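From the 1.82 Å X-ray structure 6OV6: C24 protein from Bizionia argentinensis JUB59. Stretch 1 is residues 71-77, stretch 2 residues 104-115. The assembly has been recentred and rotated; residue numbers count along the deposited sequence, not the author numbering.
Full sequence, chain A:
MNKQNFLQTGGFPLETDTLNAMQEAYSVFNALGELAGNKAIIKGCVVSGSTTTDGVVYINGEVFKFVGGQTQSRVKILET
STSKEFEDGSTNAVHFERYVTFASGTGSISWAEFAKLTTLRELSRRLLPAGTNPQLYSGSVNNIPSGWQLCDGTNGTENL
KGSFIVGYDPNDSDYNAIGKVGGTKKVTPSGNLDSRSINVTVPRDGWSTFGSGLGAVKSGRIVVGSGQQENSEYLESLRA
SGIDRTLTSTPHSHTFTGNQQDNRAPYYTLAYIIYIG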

# COMPACT_ATOMS: atom_id res chain seq x y z
N THR A 71 13.69 7.34 46.45
CA THR A 71 12.41 7.15 45.76
C THR A 71 11.45 6.36 46.62
O THR A 71 11.82 5.30 47.14
CB THR A 71 12.61 6.48 44.39
OG1 THR A 71 13.65 7.17 43.70
CG2 THR A 71 11.35 6.45 43.53
N GLN A 72 10.24 6.90 46.79
CA GLN A 72 9.13 6.33 47.54
C GLN A 72 7.91 6.25 46.61
O GLN A 72 7.94 6.83 45.52
CB GLN A 72 8.79 7.17 48.78
CG GLN A 72 9.77 7.02 49.94
CD GLN A 72 9.28 7.74 51.19
OE1 GLN A 72 8.13 7.59 51.63
NE2 GLN A 72 10.14 8.53 51.78
N SER A 73 6.87 5.53 47.02
CA SER A 73 5.68 5.36 46.20
C SER A 73 4.73 6.55 46.26
O SER A 73 3.87 6.68 45.39
CB SER A 73 4.94 4.07 46.54
OG SER A 73 4.55 4.02 47.90
N ARG A 74 4.87 7.41 47.30
CA ARG A 74 3.99 8.56 47.50
C ARG A 74 4.71 9.86 47.77
O ARG A 74 5.83 9.87 48.27
CB ARG A 74 2.91 8.30 48.58
CG ARG A 74 2.09 7.03 48.33
CD ARG A 74 0.98 6.82 49.32
NE ARG A 74 -0.19 7.65 49.00
CZ ARG A 74 -1.12 7.32 48.12
NH1 ARG A 74 -1.03 6.19 47.42
NH2 ARG A 74 -2.15 8.13 47.90
N VAL A 75 4.05 10.98 47.42
CA VAL A 75 4.55 12.33 47.65
C VAL A 75 3.47 13.14 48.35
O VAL A 75 2.29 12.80 48.29
CB VAL A 75 5.09 13.07 46.36
CG1 VAL A 75 6.31 12.35 45.80
CG2 VAL A 75 4.00 13.25 45.29
N LYS A 76 3.88 14.24 48.98
CA LYS A 76 2.90 15.13 49.60
C LYS A 76 3.39 16.54 49.65
O LYS A 76 4.59 16.78 49.58
CB LYS A 76 2.34 14.58 50.94
CG LYS A 76 2.90 15.15 52.22
CD LYS A 76 2.51 14.32 53.44
CE LYS A 76 1.07 14.46 53.84
NZ LYS A 76 0.78 13.64 55.05
N ILE A 77 2.45 17.49 49.77
CA ILE A 77 2.80 18.89 49.95
C ILE A 77 3.12 19.04 51.45
O ILE A 77 2.25 18.75 52.27
CB ILE A 77 1.64 19.83 49.50
CG1 ILE A 77 1.39 19.72 47.95
CG2 ILE A 77 1.90 21.29 49.96
CD1 ILE A 77 -0.03 20.13 47.50
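Stretch 2, residues 104-115: SGTGSISWAEFA

A short antiparallel pairing can be secured beyond its two bridged pairs when side chains, waters and one further backbone bond add to the ladder, and residues 104-115 of the C24 protein lying on residues 71-77 illustrate this well. Stretch 2 begins as a loop, reverses in a type II turn from Gly105 to Ser108, runs extended through Ile109 and Ser110, and coils into a 3-10 segment at 111-113. Its extended part is antiparallel to the strand 74-77, so that Arg74 faces Ser110 (CA to CA 4.5 Å) and Lys76 faces Ser108 (CA to CA 4.5 Å).

The backbone bonds centre on one hydrogen-bonded pair. Val75 N donates to Ile109 O (2.9 Å) and Ile109 N donates to Val75 O (2.8 Å). Two residues on, past the non-hydrogen-bonded pair Arg74 and Ser110, where stretch 2 is already turning into its 3-10 segment, Trp111 N still reaches Ser73 O (2.8 Å). CA-H...O contacts fill the gaps, the shortest from Ser108 CA to Val75 O (3.1 Å).

Polar side chains hold the turn and the residue before it. Arg74 reads Ser108 twice, NE to Ser108 OG (2.7 Å) and NH2 to Ser108 O (3.0 Å); that hydroxyl in turn donates to Gly105 O (2.7 Å from Ser108 OG), tying the arginine to the turn. Lys76 NZ gathers two loop carbonyls, Thr106 O at 2.7 Å and Ser104 O at 3.2 Å. Gly107, at phi 94°, occupies a turn position whose backbone angles call for glycine.

Apolar packing falls to Val75, whose CB shares a sheet face with that of Ile109: its CG1 meets Trp111 CE3 at 3.5 Å, and its CG2 meets Phe114 CE2 at 3.6 Å.

Waters extend the pairing at its ends, one linking Ser73 O to Ala112 N, another Gly107 O to Ile77 N.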

# COMPACT_ATOMS: atom_id res chain seq x y z
N SER A 104 4.17 10.12 53.13
CA SER A 104 3.07 9.16 53.15
C SER A 104 1.96 9.70 54.06
O SER A 104 2.09 10.81 54.59
CB SER A 104 3.58 7.80 53.63
OG SER A 104 4.47 7.94 54.73
N GLY A 105 0.88 8.94 54.21
CA GLY A 105 -0.25 9.33 55.05
C GLY A 105 -1.26 10.22 54.37
O GLY A 105 -1.21 10.40 53.15
N THR A 106 -2.18 10.79 55.17
CA THR A 106 -3.27 11.68 54.73
C THR A 106 -2.73 12.81 53.86
O THR A 106 -1.83 13.53 54.29
CB THR A 106 -4.06 12.16 55.97
OG1 THR A 106 -4.66 11.01 56.57
CG2 THR A 106 -5.15 13.19 55.64
N GLY A 107 -3.29 12.95 52.66
CA GLY A 107 -2.88 13.99 51.73
C GLY A 107 -1.83 13.57 50.73
O GLY A 107 -1.63 14.27 49.74
N SER A 108 -1.16 12.40 50.96
CA SER A 108 -0.16 11.91 50.02
C SER A 108 -0.81 11.41 48.72
O SER A 108 -1.97 11.00 48.71
CB SER A 108 0.76 10.85 50.64
OG SER A 108 0.05 9.64 50.87
N ILE A 109 -0.06 11.51 47.62
CA ILE A 109 -0.49 11.16 46.27
C ILE A 109 0.49 10.14 45.75
O ILE A 109 1.70 10.29 45.95
CB ILE A 109 -0.44 12.45 45.35
CG1 ILE A 109 -1.09 13.71 45.97
CG2 ILE A 109 -0.89 12.20 43.91
CD1 ILE A 109 -2.56 13.63 46.38
N SER A 110 -0.02 9.14 45.00
CA SER A 110 0.83 8.15 44.35
C SER A 110 1.77 8.88 43.38
O SER A 110 1.30 9.63 42.52
CB SER A 110 -0.03 7.15 43.57
OG SER A 110 0.78 6.28 42.81
N TRP A 111 3.08 8.69 43.55
CA TRP A 111 4.11 9.29 42.69
C TRP A 111 4.01 8.82 41.24
O TRP A 111 4.34 9.59 40.34
CB TRP A 111 5.51 9.04 43.26
CG TRP A 111 6.67 9.62 42.50
CD1 TRP A 111 7.77 8.94 42.06
CD2 TRP A 111 6.89 11.00 42.16
NE1 TRP A 111 8.66 9.81 41.47
CE2 TRP A 111 8.14 11.08 41.50
CE3 TRP A 111 6.13 12.18 42.32
CZ2 TRP A 111 8.66 12.29 41.01
CZ3 TRP A 111 6.67 13.38 41.88
CH2 TRP A 111 7.92 13.43 41.23
N ALA A 112 3.51 7.60 41.00
CA ALA A 112 3.33 7.03 39.65
C ALA A 112 2.32 7.84 38.80
O ALA A 112 2.33 7.75 37.57
CB ALA A 112 2.88 5.58 39.75
N GLU A 113 1.48 8.65 39.46
CA GLU A 113 0.51 9.54 38.79
C GLU A 113 1.19 10.79 38.19
O GLU A 113 0.56 11.51 37.40
CB GLU A 113 -0.60 9.93 39.75
CG GLU A 113 -1.56 8.79 40.05
CD GLU A 113 -2.63 9.09 41.09
OE1 GLU A 113 -2.86 10.28 41.39
OE2 GLU A 113 -3.26 8.12 41.56
N PHE A 114 2.45 11.06 38.57
CA PHE A 114 3.23 12.17 38.06
C PHE A 114 3.93 11.77 36.79
O PHE A 114 4.54 10.69 36.72
CB PHE A 114 4.22 12.72 39.10
CG PHE A 114 3.54 13.52 40.19
CD1 PHE A 114 3.66 14.91 40.23
CD2 PHE A 114 2.80 12.89 41.19
CE1 PHE A 114 3.03 15.64 41.23
CE2 PHE A 114 2.19 13.62 42.20
CZ PHE A 114 2.32 15.00 42.22
N ALA A 115 3.79 12.59 35.76
CA ALA A 115 4.36 12.29 34.45
C ALA A 115 5.45 13.25 34.02
O ALA A 115 5.35 14.45 34.23
CB ALA A 115 3.26 12.25 33.39
O HOH W 1 7.14 7.96 54.16
O HOH W 2 4.32 5.47 42.82
O HOH W 3 -0.31 16.66 49.37